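Local coordinates for putative uncharacterized protein pf13_0012 (Plasmodium falciparum, PDB 2VWA), which is the soluble domain of the malaria sporozoite membrane protein UIS3, binds phosphatidylethanolamine, and belongs to a protein essential for liver-stage development of the parasite, at residues K8-N13 against M57-Q62; N16-I21 against K74-K79; S34-F39 against K85-K90. All blocks are in the same frame, centred on the assembly; numbering follows the deposited sequence.

Contact 1 (K8-N13 against M57-Q62); sequences KPIIEN and MQKFVQ
I10 meets K59 and Q58 because its first torsion sets CG1 anti to the carbonyl carbon, beside the backbone N (chi1 -75°), and an extended second torsion carries CD1 on toward helix 54-67. CG1 rests 3.8 Å from CG of K59. CD1 is shared with Q58: it lies 3.7 Å from CB of Q58 and 3.6 Å from the amide oxygen OE1 of the same residue. The isoleucine crosses both helical side chains at about a right angle, meeting the CG methylene of K59 but both CB and the amide oxygen of Q58. K59 brings its tip to the start of the segment, at K8. Its chain is extended as far as CE and bends only at the last torsion (chi4 -81°), which turns NZ to the backbone carbonyl of K8. That hydrogen bond, NZ to O, is 3.1 Å long, and the ammonium nitrogen is tilted 32° from the carbonyl plane. One turn further along the helix, the amide end of Q62 abuts the backbone of I11, with CD of Q62 3.5 Å from O of I11. Here an irregular N-terminal segment is laid against a helix of an all-helical domain, a surface contact in which the segment offers the I10 side chain and backbone polar groups, the helix the long side chains of Q58, K59 and Q62. K8 points its own ammonium to E66, making a salt bridge one turn beyond Q62. The chemistry is mixed: carbons pack at I10, while a backbone carbonyl in a segment with no regular helix or strand accepts the charged lysine.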
loop_
_atom_site.group_PDB
_atom_site.type_symbol
_atom_site.label_atom_id
_atom_site.label_comp_id
_atom_site.label_asym_id
_atom_site.label_seq_id
_atom_site.Cartn_x
_atom_site.Cartn_y
_atom_site.Cartn_z
ATOM N N LYS A 8 2.334 13.073 -5.707
ATOM C CA LYS A 8 3.678 13.204 -5.150
ATOM C C LYS A 8 4.570 12.130 -5.767
ATOM O O LYS A 8 4.171 10.965 -5.851
ATOM C CB LYS A 8 3.681 13.051 -3.630
ATOM C CG LYS A 8 3.288 14.302 -2.845
ATOM C CD LYS A 8 3.090 13.992 -1.334
ATOM C CE LYS A 8 4.131 14.665 -0.421
ATOM N NZ LYS A 8 5.516 14.102 -0.502
ATOM N N PRO A 9 5.771 12.518 -6.240
ATOM C CA PRO A 9 6.710 11.513 -6.732
ATOM C C PRO A 9 7.228 10.660 -5.577
ATOM O O PRO A 9 7.092 11.029 -4.421
ATOM C CB PRO A 9 7.859 12.348 -7.318
ATOM C CG PRO A 9 7.349 13.741 -7.396
ATOM C CD PRO A 9 6.315 13.884 -6.348
ATOM N N ILE A 10 7.818 9.524 -5.914
ATOM C CA ILE A 10 8.394 8.617 -4.943
ATOM C C ILE A 10 9.769 9.128 -4.531
ATOM O O ILE A 10 10.565 9.551 -5.391
ATOM C CB ILE A 10 8.490 7.204 -5.537
ATOM C CG1 ILE A 10 7.101 6.570 -5.571
ATOM C CG2 ILE A 10 9.466 6.327 -4.751
ATOM C CD1 ILE A 10 7.027 5.339 -6.451
ATOM N N ILE A 11 10.037 9.094 -3.222
ATOM C CA ILE A 11 11.339 9.504 -2.673
ATOM C C ILE A 11 12.080 8.312 -2.084
ATOM O O ILE A 11 11.468 7.345 -1.662
ATOM C CB ILE A 11 11.212 10.683 -1.668
ATOM C CG1 ILE A 11 10.470 10.272 -0.396
ATOM C CG2 ILE A 11 10.444 11.844 -2.302
ATOM C CD1 ILE A 11 10.356 11.400 0.659
ATOM N N GLU A 12 13.402 8.359 -2.098
ATOM C CA GLU A 12 14.205 7.292 -1.499
ATOM C C GLU A 12 14.001 7.357 0.035
ATOM O O GLU A 12 14.134 8.429 0.633
ATOM C CB GLU A 12 15.683 7.480 -1.882
ATOM C CG GLU A 12 16.600 6.260 -1.662
ATOM C CD GLU A 12 18.093 6.649 -1.472
ATOM O OE1 GLU A 12 18.985 5.800 -1.740
ATOM O OE2 GLU A 12 18.388 7.801 -1.039
ATOM N N ASN A 13 13.628 6.236 0.650
ATOM C CA ASN A 13 13.600 6.130 2.105
ATOM C C ASN A 13 15.040 5.983 2.533
ATOM O O ASN A 13 15.715 5.044 2.102
ATOM C CB ASN A 13 12.792 4.909 2.568
ATOM C CG ASN A 13 12.482 4.927 4.082
ATOM O OD1 ASN A 13 13.359 5.172 4.910
ATOM N ND2 ASN A 13 11.226 4.661 4.434
HETATM N N MSE A 57 1.682 0.956 -5.190
HETATM C CA MSE A 57 1.762 0.553 -3.798
HETATM C C MSE A 57 2.784 1.343 -3.000
HETATM O O MSE A 57 2.523 1.666 -1.852
HETATM C CB MSE A 57 1.942 -0.939 -3.638
HETATM C CG MSE A 57 2.084 -1.648 -4.912
HETATM SE SE MSE A 57 0.980 -3.230 -4.791
HETATM C CE MSE A 57 0.293 -3.319 -6.620
ATOM N N GLN A 58 3.914 1.662 -3.625
ATOM C CA GLN A 58 4.929 2.516 -3.028
ATOM C C GLN A 58 4.374 3.881 -2.641
ATOM O O GLN A 58 4.540 4.322 -1.512
ATOM C CB GLN A 58 6.100 2.706 -3.976
ATOM C CG GLN A 58 7.166 1.645 -3.865
ATOM C CD GLN A 58 8.570 2.213 -4.059
ATOM O OE1 GLN A 58 8.963 2.546 -5.181
ATOM N NE2 GLN A 58 9.334 2.328 -2.961
ATOM N N LYS A 59 3.696 4.537 -3.577
ATOM C CA LYS A 59 3.127 5.864 -3.316
ATOM C C LYS A 59 2.205 5.801 -2.126
ATOM O O LYS A 59 2.154 6.740 -1.333
ATOM C CB LYS A 59 2.390 6.422 -4.526
ATOM C CG LYS A 59 3.277 6.855 -5.673
ATOM C CD LYS A 59 2.400 7.528 -6.698
ATOM C CE LYS A 59 3.075 7.648 -8.044
ATOM N NZ LYS A 59 3.997 8.800 -8.066
ATOM N N PHE A 60 1.518 4.675 -1.994
ATOM C CA PHE A 60 0.614 4.434 -0.867
ATOM C C PHE A 60 1.317 4.241 0.477
ATOM O O PHE A 60 0.875 4.771 1.494
ATOM C CB PHE A 60 -0.298 3.235 -1.139
ATOM C CG PHE A 60 -1.720 3.556 -0.960
ATOM C CD1 PHE A 60 -2.298 3.508 0.302
ATOM C CD2 PHE A 60 -2.484 3.982 -2.042
ATOM C CE1 PHE A 60 -3.637 3.858 0.475
ATOM C CE2 PHE A 60 -3.821 4.334 -1.865
ATOM C CZ PHE A 60 -4.391 4.280 -0.611
ATOM N N VAL A 61 2.404 3.483 0.467
ATOM C CA VAL A 61 3.157 3.223 1.679
ATOM C C VAL A 61 3.867 4.513 2.130
ATOM O O VAL A 61 3.971 4.788 3.328
ATOM C CB VAL A 61 4.162 2.018 1.499
ATOM C CG1 VAL A 61 5.108 1.910 2.677
ATOM C CG2 VAL A 61 3.401 0.697 1.309
ATOM N N GLN A 62 4.328 5.305 1.164
ATOM C CA GLN A 62 4.993 6.559 1.470
ATOM C C GLN A 62 4.051 7.624 2.027
ATOM O O GLN A 62 4.415 8.327 2.967
ATOM C CB GLN A 62 5.820 7.067 0.284
ATOM C CG GLN A 62 7.107 6.249 0.146
ATOM C CD GLN A 62 8.116 6.766 -0.864
ATOM O OE1 GLN A 62 9.153 6.122 -1.079
ATOM N NE2 GLN A 62 7.833 7.925 -1.486
#

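Contact 2 (N16-I21 against K74-K79); sequences NVDVSI and KYQENK
Q76 is the side chain through which helix 74-99 takes hold of D18 and V19 in the loop before helix 21-41. From CB, which points toward the loop, the chain runs extended beyond CG (chi2 163°). CG comes within 4.2 Å of OD1 of D18, and CD then sits 3.7 Å from CB of D18, with the carboxylate and amide planes 42° apart. At the tip the two ends of the amide divide their work on a single residue. OE1 accepts the backbone N-H of V19 at 3.0 Å, the donor lying in the carbonyl plane on a lone pair, and NE2 returns a hydrogen bond of 2.8 Å to O of V19. The second acceptor lies almost in the amide plane of Q76, only 3° out of it. Both backbone polar groups of V19 are thus paired with one glutamine, much as they would be with the edge of a neighbouring strand, although this domain has no strands and the partner is a side chain from the first turn of a helix. OE1 also accepts the backbone N-H of S73, so two backbone donors grip this oxygen and hold the amide's rotation. NE2 further packs 3.6 Å from CG2 of V19, a methyl placed between the backbone N and the carbonyl carbon. D18 makes its own hydrogen bond to OG of S73.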
loop_
_atom_site.group_PDB
_atom_site.type_symbol
_atom_site.label_atom_id
_atom_site.label_comp_id
_atom_site.label_asym_id
_atom_site.label_seq_id
_atom_site.Cartn_x
_atom_site.Cartn_y
_atom_site.Cartn_z
ATOM N N ASN A 16 17.338 3.943 8.032
ATOM C CA ASN A 16 17.687 2.530 8.311
ATOM C C ASN A 16 17.465 2.030 9.739
ATOM O O ASN A 16 18.019 1.013 10.118
ATOM C CB ASN A 16 19.087 2.138 7.803
ATOM C CG ASN A 16 19.345 2.607 6.359
ATOM O OD1 ASN A 16 19.402 3.814 6.082
ATOM N ND2 ASN A 16 19.497 1.654 5.441
ATOM N N VAL A 17 16.615 2.713 10.497
ATOM C CA VAL A 17 16.269 2.299 11.857
ATOM C C VAL A 17 14.833 1.737 11.925
ATOM O O VAL A 17 13.865 2.501 11.873
ATOM C CB VAL A 17 16.392 3.486 12.843
ATOM C CG1 VAL A 17 16.099 3.037 14.273
ATOM C CG2 VAL A 17 17.798 4.090 12.757
ATOM N N ASP A 18 14.709 0.415 12.024
ATOM C CA ASP A 18 13.411 -0.259 12.029
ATOM C C ASP A 18 12.488 0.209 13.169
ATOM O O ASP A 18 12.968 0.479 14.292
ATOM C CB ASP A 18 13.582 -1.777 12.203
ATOM C CG ASP A 18 14.277 -2.459 11.034
ATOM O OD1 ASP A 18 14.381 -1.872 9.935
ATOM O OD2 ASP A 18 14.711 -3.626 11.219
ATOM N N VAL A 19 11.178 0.290 12.888
ATOM C CA VAL A 19 10.195 0.352 13.972
ATOM C C VAL A 19 10.003 -1.086 14.485
ATOM O O VAL A 19 10.418 -2.036 13.827
ATOM C CB VAL A 19 8.822 0.931 13.518
ATOM C CG1 VAL A 19 8.961 2.337 12.952
ATOM C CG2 VAL A 19 8.082 -0.070 12.520
ATOM N N SER A 20 9.386 -1.255 15.649
ATOM C CA SER A 20 9.153 -2.598 16.189
ATOM C C SER A 20 8.212 -3.447 15.325
ATOM O O SER A 20 7.398 -2.918 14.561
ATOM C CB SER A 20 8.549 -2.505 17.592
ATOM O OG SER A 20 7.254 -1.940 17.527
ATOM N N ILE A 21 8.302 -4.757 15.472
ATOM C CA ILE A 21 7.395 -5.658 14.770
ATOM C C ILE A 21 5.893 -5.340 15.024
ATOM O O ILE A 21 5.101 -5.318 14.074
ATOM C CB ILE A 21 7.744 -7.147 15.058
ATOM C CG1 ILE A 21 9.119 -7.480 14.428
ATOM C CG2 ILE A 21 6.663 -8.086 14.503
ATOM C CD1 ILE A 21 9.599 -8.994 14.583
ATOM N N LYS A 74 13.887 1.605 5.256
ATOM C CA LYS A 74 13.863 1.297 3.825
ATOM C C LYS A 74 13.481 -0.157 3.651
ATOM O O LYS A 74 12.581 -0.487 2.857
ATOM C CB LYS A 74 15.220 1.554 3.156
ATOM C CG LYS A 74 15.143 1.667 1.613
ATOM C CD LYS A 74 16.461 1.306 0.909
ATOM C CE LYS A 74 17.362 2.533 0.620
ATOM N NZ LYS A 74 18.036 3.141 1.835
ATOM N N TYR A 75 14.131 -1.024 4.424
ATOM C CA TYR A 75 13.841 -2.451 4.355
ATOM C C TYR A 75 12.380 -2.752 4.741
ATOM O O TYR A 75 11.750 -3.644 4.147
ATOM C CB TYR A 75 14.865 -3.272 5.173
ATOM C CG TYR A 75 14.388 -4.635 5.644
ATOM C CD1 TYR A 75 14.661 -5.811 4.923
ATOM C CD2 TYR A 75 13.691 -4.753 6.842
ATOM C CE1 TYR A 75 14.209 -7.064 5.402
ATOM C CE2 TYR A 75 13.244 -5.968 7.310
ATOM C CZ TYR A 75 13.491 -7.098 6.599
ATOM O OH TYR A 75 13.012 -8.261 7.150
ATOM N N GLN A 76 11.834 -1.999 5.701
ATOM C CA GLN A 76 10.474 -2.235 6.146
ATOM C C GLN A 76 9.480 -1.726 5.131
ATOM O O GLN A 76 8.423 -2.290 4.983
ATOM C CB GLN A 76 10.207 -1.591 7.496
ATOM C CG GLN A 76 10.436 -2.521 8.660
ATOM C CD GLN A 76 10.578 -1.792 9.976
ATOM O OE1 GLN A 76 10.933 -0.622 10.008
ATOM N NE2 GLN A 76 10.290 -2.477 11.068
ATOM N N GLU A 77 9.848 -0.662 4.432
ATOM C CA GLU A 77 9.007 -0.050 3.422
ATOM C C GLU A 77 8.865 -0.981 2.216
ATOM O O GLU A 77 7.761 -1.195 1.748
ATOM C CB GLU A 77 9.556 1.343 3.027
ATOM C CG GLU A 77 8.799 2.015 1.878
ATOM C CD GLU A 77 9.262 3.425 1.565
ATOM O OE1 GLU A 77 9.197 4.318 2.465
ATOM O OE2 GLU A 77 9.667 3.642 0.393
ATOM N N ASN A 78 9.979 -1.543 1.739
ATOM C CA ASN A 78 9.953 -2.567 0.678
ATOM C C ASN A 78 9.188 -3.835 1.062
ATOM O O ASN A 78 8.484 -4.425 0.245
ATOM C CB ASN A 78 11.371 -2.932 0.227
ATOM C CG ASN A 78 12.151 -1.731 -0.296
ATOM O OD1 ASN A 78 11.571 -0.747 -0.760
ATOM N ND2 ASN A 78 13.482 -1.792 -0.193
ATOM N N LYS A 79 9.317 -4.268 2.307
ATOM C CA LYS A 79 8.561 -5.414 2.756
ATOM C C LYS A 79 7.024 -5.058 2.829
ATOM O O LYS A 79 6.165 -5.872 2.495
ATOM C CB LYS A 79 9.157 -5.903 4.075
ATOM C CG LYS A 79 8.568 -7.181 4.613
ATOM C CD LYS A 79 9.458 -7.839 5.680
ATOM C CE LYS A 79 8.588 -8.553 6.751
ATOM N NZ LYS A 79 8.996 -8.181 8.177
#

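Contact 3 (S34-F39 against K85-K90). With PTY (phosphatidylethanolamine), chain G.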
loop_
_atom_site.group_PDB
_atom_site.type_symbol
_atom_site.label_atom_id
_atom_site.label_comp_id
_atom_site.label_asym_id
_atom_site.label_seq_id
_atom_site.Cartn_x
_atom_site.Cartn_y
_atom_site.Cartn_z
ATOM N N SER A 34 -6.580 0.353 3.818
ATOM C CA SER A 34 -6.674 1.661 3.223
ATOM C C SER A 34 -6.549 1.620 1.694
ATOM O O SER A 34 -7.247 2.326 0.982
ATOM C CB SER A 34 -5.671 2.596 3.895
ATOM O OG SER A 34 -5.396 3.726 3.093
ATOM N N ILE A 35 -5.673 0.773 1.190
ATOM C CA ILE A 35 -5.467 0.690 -0.232
ATOM C C ILE A 35 -6.560 -0.217 -0.812
ATOM O O ILE A 35 -6.914 -0.118 -1.979
ATOM C CB ILE A 35 -4.009 0.188 -0.574
ATOM C CG1 ILE A 35 -3.610 0.591 -1.989
ATOM C CG2 ILE A 35 -3.842 -1.333 -0.356
ATOM C CD1 ILE A 35 -2.176 0.156 -2.358
ATOM N N GLN A 36 -7.076 -1.117 0.018
ATOM C CA GLN A 36 -8.214 -1.928 -0.365
ATOM C C GLN A 36 -9.390 -1.013 -0.719
ATOM O O GLN A 36 -9.972 -1.128 -1.802
ATOM C CB GLN A 36 -8.592 -2.865 0.768
ATOM C CG GLN A 36 -9.862 -3.624 0.474
ATOM C CD GLN A 36 -10.098 -4.768 1.405
ATOM O OE1 GLN A 36 -9.177 -5.303 2.050
ATOM N NE2 GLN A 36 -11.344 -5.177 1.472
ATOM N N LYS A 37 -9.736 -0.098 0.191
ATOM C CA LYS A 37 -10.780 0.891 -0.111
ATOM C C LYS A 37 -10.501 1.730 -1.344
ATOM O O LYS A 37 -11.420 1.988 -2.115
ATOM C CB LYS A 37 -11.049 1.820 1.057
ATOM C CG LYS A 37 -11.881 1.184 2.120
ATOM C CD LYS A 37 -11.466 1.783 3.454
ATOM C CE LYS A 37 -12.269 1.199 4.594
ATOM N NZ LYS A 37 -12.396 2.256 5.638
ATOM N N HIS A 38 -9.260 2.175 -1.524
ATOM C CA HIS A 38 -8.923 2.903 -2.740
ATOM C C HIS A 38 -9.092 2.022 -3.981
ATOM O O HIS A 38 -9.649 2.454 -4.977
ATOM C CB HIS A 38 -7.521 3.485 -2.680
ATOM C CG HIS A 38 -7.219 4.427 -3.804
ATOM N ND1 HIS A 38 -6.600 4.024 -4.970
ATOM C CD2 HIS A 38 -7.464 5.754 -3.946
ATOM C CE1 HIS A 38 -6.469 5.064 -5.778
ATOM N NE2 HIS A 38 -6.978 6.128 -5.177
ATOM N N PHE A 39 -8.640 0.777 -3.907
ATOM C CA PHE A 39 -8.687 -0.120 -5.058
ATOM C C PHE A 39 -10.099 -0.530 -5.444
ATOM O O PHE A 39 -10.379 -0.778 -6.607
ATOM C CB PHE A 39 -7.857 -1.347 -4.760
ATOM C CG PHE A 39 -7.756 -2.328 -5.890
ATOM C CD1 PHE A 39 -6.816 -2.139 -6.905
ATOM C CD2 PHE A 39 -8.554 -3.478 -5.903
ATOM C CE1 PHE A 39 -6.673 -3.075 -7.919
ATOM C CE2 PHE A 39 -8.436 -4.419 -6.913
ATOM C CZ PHE A 39 -7.499 -4.234 -7.923
ATOM N N LYS A 85 1.004 -5.757 -2.240
ATOM C CA LYS A 85 0.833 -6.524 -3.467
ATOM C C LYS A 85 0.063 -7.820 -3.263
ATOM O O LYS A 85 -0.909 -8.079 -3.968
ATOM C CB LYS A 85 2.180 -6.819 -4.117
ATOM C CG LYS A 85 2.075 -7.497 -5.487
ATOM C CD LYS A 85 3.425 -7.597 -6.121
ATOM C CE LYS A 85 3.396 -8.561 -7.280
ATOM N NZ LYS A 85 4.772 -9.054 -7.560
ATOM N N TYR A 86 0.477 -8.619 -2.299
ATOM C CA TYR A 86 -0.144 -9.869 -2.049
ATOM C C TYR A 86 -1.628 -9.631 -1.682
ATOM O O TYR A 86 -2.531 -10.331 -2.194
ATOM C CB TYR A 86 0.615 -10.642 -0.945
ATOM C CG TYR A 86 0.174 -12.093 -0.753
ATOM C CD1 TYR A 86 -0.204 -12.578 0.505
ATOM C CD2 TYR A 86 0.109 -12.977 -1.845
ATOM C CE1 TYR A 86 -0.610 -13.926 0.685
ATOM C CE2 TYR A 86 -0.288 -14.317 -1.694
ATOM C CZ TYR A 86 -0.657 -14.784 -0.431
ATOM O OH TYR A 86 -1.069 -16.106 -0.311
ATOM N N HIS A 87 -1.868 -8.642 -0.825
ATOM C CA HIS A 87 -3.185 -8.327 -0.389
ATOM C C HIS A 87 -4.054 -7.900 -1.584
ATOM O O HIS A 87 -5.144 -8.434 -1.776
ATOM C CB HIS A 87 -3.132 -7.227 0.679
ATOM C CG HIS A 87 -4.472 -6.858 1.235
ATOM N ND1 HIS A 87 -5.177 -7.682 2.088
ATOM C CD2 HIS A 87 -5.235 -5.752 1.064
ATOM C CE1 HIS A 87 -6.312 -7.099 2.426
ATOM N NE2 HIS A 87 -6.374 -5.925 1.820
ATOM N N LEU A 88 -3.567 -6.973 -2.405
ATOM C CA LEU A 88 -4.366 -6.529 -3.559
ATOM C C LEU A 88 -4.776 -7.655 -4.499
ATOM O O LEU A 88 -5.875 -7.624 -5.055
ATOM C CB LEU A 88 -3.669 -5.415 -4.348
ATOM C CG LEU A 88 -4.185 -3.986 -4.181
ATOM C CD1 LEU A 88 -5.158 -3.759 -3.007
ATOM C CD2 LEU A 88 -3.039 -3.047 -4.115
ATOM N N GLN A 89 -3.909 -8.650 -4.659
ATOM C CA GLN A 89 -4.190 -9.768 -5.533
ATOM C C GLN A 89 -5.390 -10.517 -5.063
ATOM O O GLN A 89 -6.239 -10.929 -5.860
ATOM C CB GLN A 89 -2.978 -10.688 -5.622
ATOM C CG GLN A 89 -1.911 -10.120 -6.552
ATOM C CD GLN A 89 -0.616 -10.885 -6.489
ATOM O OE1 GLN A 89 -0.485 -11.833 -5.721
ATOM N NE2 GLN A 89 0.359 -10.480 -7.322
ATOM N N LYS A 90 -5.474 -10.654 -3.750
ATOM C CA LYS A 90 -6.611 -11.293 -3.110
ATOM C C LYS A 90 -7.909 -10.444 -3.124
ATOM O O LYS A 90 -9.018 -10.963 -3.296
ATOM C CB LYS A 90 -6.238 -11.640 -1.684
ATOM C CG LYS A 90 -5.144 -12.667 -1.564
ATOM C CD LYS A 90 -5.332 -13.351 -0.237
ATOM C CE LYS A 90 -4.050 -13.753 0.396
ATOM N NZ LYS A 90 -3.390 -12.572 1.013
HETATM C C1 PTY G . -13.752 -7.904 3.295
HETATM C C2 PTY G . -17.937 -6.113 -0.934
HETATM C C3 PTY G . -16.703 -5.242 -1.159
HETATM O O4 PTY G . -12.674 -8.390 4.095
HETATM C C5 PTY G . -14.549 -7.739 0.945
HETATM C C6 PTY G . -13.313 -7.848 1.837
HETATM O O7 PTY G . -12.562 -9.024 1.512
HETATM C C8 PTY G . -11.396 -8.795 0.653
HETATM O O10 PTY G . -11.499 -8.082 -0.334
HETATM C C11 PTY G . -10.063 -9.445 0.963
HETATM C C12 PTY G . -10.228 -10.963 1.025
HETATM C C13 PTY G . -8.911 -11.720 0.865
HETATM C C14 PTY G . -8.058 -11.685 2.130
HETATM C C15 PTY G . -8.141 -12.990 2.919
HETATM C C16 PTY G . -7.674 -12.802 4.362
HETATM C C17 PTY G . -6.161 -12.992 4.462
HETATM C C18 PTY G . -5.641 -12.758 5.875
HETATM C C19 PTY G . -4.260 -13.382 6.047
HETATM C C20 PTY G . -3.179 -12.311 6.176
HETATM C C21 PTY G . -2.267 -12.256 4.954
HETATM C C22 PTY G . -1.166 -13.313 5.020
HETATM C C23 PTY G . 0.207 -12.711 5.301
HETATM C C24 PTY G . 1.041 -12.565 4.028
HETATM C C25 PTY G . 2.093 -11.480 4.239
HETATM C C26 PTY G . 2.759 -11.026 2.944
HETATM C C27 PTY G . 4.008 -10.232 3.297
HETATM C C28 PTY G . 5.078 -10.266 2.215
HETATM C C29 PTY G . 6.128 -9.215 2.517
HETATM C C30 PTY G . -12.812 -9.609 4.882
HETATM C C31 PTY G . -12.782 -10.968 4.214
HETATM O O30 PTY G . -12.951 -9.511 6.090
HETATM C C32 PTY G . -11.495 -11.714 4.556
HETATM C C33 PTY G . -11.644 -13.206 4.267
HETATM C C34 PTY G . -11.129 -14.061 5.426
HETATM C C35 PTY G . -10.903 -15.505 4.974
HETATM C C36 PTY G . -11.489 -16.490 5.984
HETATM C C37 PTY G . -10.392 -17.231 6.741
HETATM C C38 PTY G . -10.837 -17.567 8.161
HETATM C C39 PTY G . -10.057 -16.768 9.203
HETATM C C40 PTY G . -9.222 -17.682 10.104
HETATM C C41 PTY G . -8.065 -16.925 10.752
HETATM C C42 PTY G . -6.712 -17.440 10.261
HETATM C C43 PTY G . -5.631 -17.259 11.324
HETATM C C44 PTY G . -4.376 -16.643 10.736
HETATM P P1 PTY G . -15.343 -5.190 1.146
HETATM O O11 PTY G . -16.353 -4.559 0.050
HETATM O O12 PTY G . -14.285 -4.154 1.455
HETATM O O13 PTY G . -16.174 -5.745 2.283
HETATM O O14 PTY G . -14.631 -6.428 0.377
HETATM N N1 PTY G . -19.062 -5.546 -1.653
#
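Helices 21-41 and 74-99 pass each other at S34-F39 and K85-K90 with axes 10.3 Å apart at a crossing angle of -42°, the CA atoms of Q36 and L88 being nearest. This is a buried helix-helix interface in an all-helical domain, and it forms part of the phosphatidylethanolamine site. L88 fills the interface with its two methyl branches. CD2 meets CD1 of I35 at 3.8 Å, while CD1 touches CG2 of I35 at 3.8 Å and CB of F39 at 4.0 Å. CG of L88 lies over one face of the F39 ring, offset toward the rim. Beside this apolar patch, H87 and Q36, crossing at about a right angle, form a buried polar pair: NE2 of H87 donates to OE1 of Q36 at 2.9 Å. Q36 reaches this far because CG is anti to its backbone N (chi1 174°) and the chain stays extended. NE2, at the other end of the amide, hydrogen-bonds OE2 of E40. On helix 74-99, CB of K90 lies 3.7 Å from acyl carbon C13, and CD1 of Y86 is near C24. NE2 of Q36 makes a weak hydrogen bond of 3.1 Å to phosphate oxygen O12.

How the contacts relate
Along the chain, the first segments of contacts 1, 2 and 3 come in that order, and their partners follow in the same order, so the connections cross. Contacts 1 and 2, with centres about 14 Å apart, tie the N-terminal loop to helices 54-67 and 74-99; they meet through N13 and E77, whose side chains probably hydrogen-bond. Contact 3 is buried on the opposite side of the chain's centre from both, about 16 Å from contact 1 and 20 Å from contact 2, centre to centre. F60 of contact 1 packs on I35 of contact 3. Helix 74-99 serves contacts 2 and 3, so one helix probably bears both loop attachment and lipid contact, through K79, Y86 and K90.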